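Local coordinates for hemolysin activator protein CdiB (Acinetobacter baumannii ACICU, PDB 6WIL) that probably secretes and activates a large toxin partner across the bacterial outer membrane, as a two-partner secretion transporter of contact-dependent growth inhibition, at residues N268-S274 / F286-Q292. Numbering follows the deposited sequence.
Sequences NRSYFIS and FSYNDYQ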
loop_
_atom_site.group_PDB
_atom_site.type_symbol
_atom_site.label_atom_id
_atom_site.label_comp_id
_atom_site.label_asym_id
_atom_site.label_seq_id
_atom_site.Cartn_x
_atom_site.Cartn_y
_atom_site.Cartn_z
ATOM N N ASN A 268 -1.125 -6.075 -29.168
ATOM C CA ASN A 268 -1.839 -5.314 -28.151
ATOM C C ASN A 268 -1.145 -3.988 -27.884
ATOM O O ASN A 268 0.086 -3.920 -27.820
ATOM C CB ASN A 268 -1.945 -6.097 -26.837
ATOM C CG ASN A 268 -2.243 -7.564 -27.055
ATOM O OD1 ASN A 268 -3.387 -7.951 -27.299
ATOM N ND2 ASN A 268 -1.211 -8.393 -26.964
ATOM N N ARG A 269 -1.947 -2.940 -27.718
ATOM C CA ARG A 269 -1.471 -1.631 -27.302
ATOM C C ARG A 269 -2.302 -1.171 -26.110
ATOM O O ARG A 269 -3.487 -1.494 -26.005
ATOM C CB ARG A 269 -1.550 -0.608 -28.454
ATOM C CG ARG A 269 -0.853 -1.054 -29.747
ATOM C CD ARG A 269 -0.781 0.080 -30.774
ATOM N NE ARG A 269 0.421 0.006 -31.606
ATOM C CZ ARG A 269 0.426 -0.258 -32.909
ATOM N NH1 ARG A 269 1.573 -0.301 -33.574
ATOM N NH2 ARG A 269 -0.715 -0.466 -33.553
ATOM N N SER A 270 -1.671 -0.421 -25.205
ATOM C CA SER A 270 -2.321 -0.047 -23.953
ATOM C C SER A 270 -1.842 1.322 -23.489
ATOM O O SER A 270 -0.635 1.568 -23.416
ATOM C CB SER A 270 -2.048 -1.095 -22.867
ATOM O OG SER A 270 -2.543 -0.671 -21.609
ATOM N N TYR A 271 -2.793 2.198 -23.163
ATOM C CA TYR A 271 -2.526 3.527 -22.627
ATOM C C TYR A 271 -3.101 3.614 -21.220
ATOM O O TYR A 271 -4.253 3.230 -20.996
ATOM C CB TYR A 271 -3.139 4.610 -23.529
ATOM C CG TYR A 271 -2.983 6.036 -23.035
ATOM C CD1 TYR A 271 -3.820 6.551 -22.047
ATOM C CD2 TYR A 271 -2.019 6.877 -23.575
ATOM C CE1 TYR A 271 -3.684 7.851 -21.598
ATOM C CE2 TYR A 271 -1.881 8.184 -23.135
ATOM C CZ TYR A 271 -2.715 8.664 -22.148
ATOM O OH TYR A 271 -2.580 9.960 -21.708
ATOM N N PHE A 272 -2.310 4.134 -20.280
ATOM C CA PHE A 272 -2.700 4.214 -18.876
ATOM C C PHE A 272 -2.262 5.548 -18.289
ATOM O O PHE A 272 -1.104 5.947 -18.440
ATOM C CB PHE A 272 -2.087 3.063 -18.070
ATOM C CG PHE A 272 -2.378 3.123 -16.595
ATOM C CD1 PHE A 272 -3.564 2.617 -16.088
ATOM C CD2 PHE A 272 -1.457 3.671 -15.714
ATOM C CE1 PHE A 272 -3.831 2.664 -14.730
ATOM C CE2 PHE A 272 -1.719 3.720 -14.356
ATOM C CZ PHE A 272 -2.907 3.215 -13.863
ATOM N N ILE A 273 -3.183 6.224 -17.609
ATOM C CA ILE A 273 -2.904 7.495 -16.952
ATOM C C ILE A 273 -3.425 7.426 -15.524
ATOM O O ILE A 273 -4.539 6.949 -15.282
ATOM C CB ILE A 273 -3.532 8.681 -17.711
ATOM C CG1 ILE A 273 -3.503 9.949 -16.855
ATOM C CG2 ILE A 273 -4.948 8.353 -18.138
ATOM C CD1 ILE A 273 -4.025 11.174 -17.565
ATOM N N SER A 274 -2.619 7.896 -14.578
ATOM C CA SER A 274 -2.983 7.883 -13.169
ATOM C C SER A 274 -2.640 9.229 -12.553
ATOM O O SER A 274 -1.546 9.758 -12.778
ATOM C CB SER A 274 -2.264 6.756 -12.425
ATOM O OG SER A 274 -2.851 6.533 -11.155
ATOM N N PHE A 286 -7.459 9.134 -9.514
ATOM C CA PHE A 286 -8.259 8.718 -10.651
ATOM C C PHE A 286 -7.329 8.147 -11.707
ATOM O O PHE A 286 -6.171 8.552 -11.825
ATOM C CB PHE A 286 -9.138 9.859 -11.199
ATOM C CG PHE A 286 -8.442 10.796 -12.144
ATOM C CD1 PHE A 286 -8.293 10.472 -13.485
ATOM C CD2 PHE A 286 -8.000 12.034 -11.708
ATOM C CE1 PHE A 286 -7.667 11.339 -14.358
ATOM C CE2 PHE A 286 -7.382 12.913 -12.579
ATOM C CZ PHE A 286 -7.211 12.562 -13.907
ATOM N N SER A 287 -7.839 7.177 -12.454
ATOM C CA SER A 287 -7.052 6.503 -13.470
ATOM C C SER A 287 -7.932 6.205 -14.674
ATOM O O SER A 287 -9.164 6.213 -14.595
ATOM C CB SER A 287 -6.420 5.209 -12.933
ATOM O OG SER A 287 -7.369 4.425 -12.235
ATOM N N TYR A 288 -7.276 5.947 -15.798
ATOM C CA TYR A 288 -7.960 5.638 -17.043
ATOM C C TYR A 288 -7.070 4.701 -17.839
ATOM O O TYR A 288 -5.860 4.926 -17.932
ATOM C CB TYR A 288 -8.268 6.918 -17.832
ATOM C CG TYR A 288 -8.708 6.705 -19.267
ATOM C CD1 TYR A 288 -10.043 6.488 -19.585
ATOM C CD2 TYR A 288 -7.787 6.746 -20.307
ATOM C CE1 TYR A 288 -10.444 6.307 -20.899
ATOM C CE2 TYR A 288 -8.177 6.566 -21.618
ATOM C CZ TYR A 288 -9.507 6.346 -21.909
ATOM O OH TYR A 288 -9.896 6.165 -23.216
ATOM N N ASN A 289 -7.664 3.648 -18.392
ATOM C CA ASN A 289 -6.934 2.681 -19.196
ATOM C C ASN A 289 -7.656 2.483 -20.518
ATOM O O ASN A 289 -8.876 2.296 -20.543
ATOM C CB ASN A 289 -6.790 1.343 -18.465
ATOM C CG ASN A 289 -6.078 0.302 -19.303
ATOM O OD1 ASN A 289 -6.642 -0.741 -19.632
ATOM N ND2 ASN A 289 -4.834 0.591 -19.671
ATOM N N ASP A 290 -6.900 2.528 -21.611
ATOM C CA ASP A 290 -7.404 2.249 -22.948
ATOM C C ASP A 290 -6.623 1.071 -23.505
ATOM O O ASP A 290 -5.388 1.103 -23.541
ATOM C CB ASP A 290 -7.267 3.477 -23.856
ATOM C CG ASP A 290 -8.183 3.420 -25.071
ATOM O OD1 ASP A 290 -8.217 2.374 -25.756
ATOM O OD2 ASP A 290 -8.872 4.426 -25.341
ATOM N N TYR A 291 -7.337 0.027 -23.918
ATOM C CA TYR A 291 -6.713 -1.206 -24.376
ATOM C C TYR A 291 -7.244 -1.569 -25.755
ATOM O O TYR A 291 -8.458 -1.556 -25.981
ATOM C CB TYR A 291 -6.973 -2.346 -23.388
ATOM C CG TYR A 291 -6.419 -3.677 -23.833
ATOM C CD1 TYR A 291 -5.052 -3.918 -23.826
ATOM C CD2 TYR A 291 -7.263 -4.695 -24.253
ATOM C CE1 TYR A 291 -4.541 -5.134 -24.234
ATOM C CE2 TYR A 291 -6.761 -5.913 -24.660
ATOM C CZ TYR A 291 -5.401 -6.129 -24.649
ATOM O OH TYR A 291 -4.901 -7.345 -25.056
ATOM N N GLN A 292 -6.335 -1.891 -26.671
ATOM C CA GLN A 292 -6.690 -2.282 -28.027
ATOM C C GLN A 292 -5.904 -3.520 -28.424
ATOM O O GLN A 292 -4.781 -3.738 -27.959
ATOM C CB GLN A 292 -6.426 -1.154 -29.030
ATOM C CG GLN A 292 -7.533 -0.120 -29.088
ATOM C CD GLN A 292 -7.007 1.300 -29.131
ATOM O OE1 GLN A 292 -5.841 1.552 -28.825
ATOM N NE2 GLN A 292 -7.869 2.241 -29.500
#
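Tyr291 sends CG away from its own N (chi1 177°) while Asn268 folds its CG back beside its N (chi1 -41°), and the phenol and the amide meet across neighbouring barrel strands. Tyr291 OH gives a weak hydrogen bond of 2.8 Å to Asn268 OD1, the amide and ring planes only 15° apart; the same oxygen also bonds Ser266. Further along this inward face, Asn289 ND2 reaches Ser270 OG at 3.3 Å, the hydroxyl lying in the amide plane. The short hydroxyl of Ser270 can accept this bond and still meet Gln14 of helix 8-27, which runs through the barrel lumen and also bonds Asn289 OD1. Phe272 turns the edge of its ring to CB of Asn289 and packs on Asn22 of that helix.

The outward face is mixed. CG2 of Ile273 meets CB of Tyr288 at 3.6 Å, and Tyr271 CD1 comes to the edge of the Tyr288 ring, an apolar patch that would suit lipid; Asp290, Gln292 and Arg269 make the face polar further along. Between the faces, paired backbone bonds link Arg269 with Gln292, Tyr271 with Asp290 and Ile273 with Tyr288. The hairpin thus satisfies its backbone within the sixteen-stranded barrel, while uncharged amides and hydroxyls on the inner wall bond Gln14 and, weakly, Arg17, consistent with a plug helix that could be displaced during secretion.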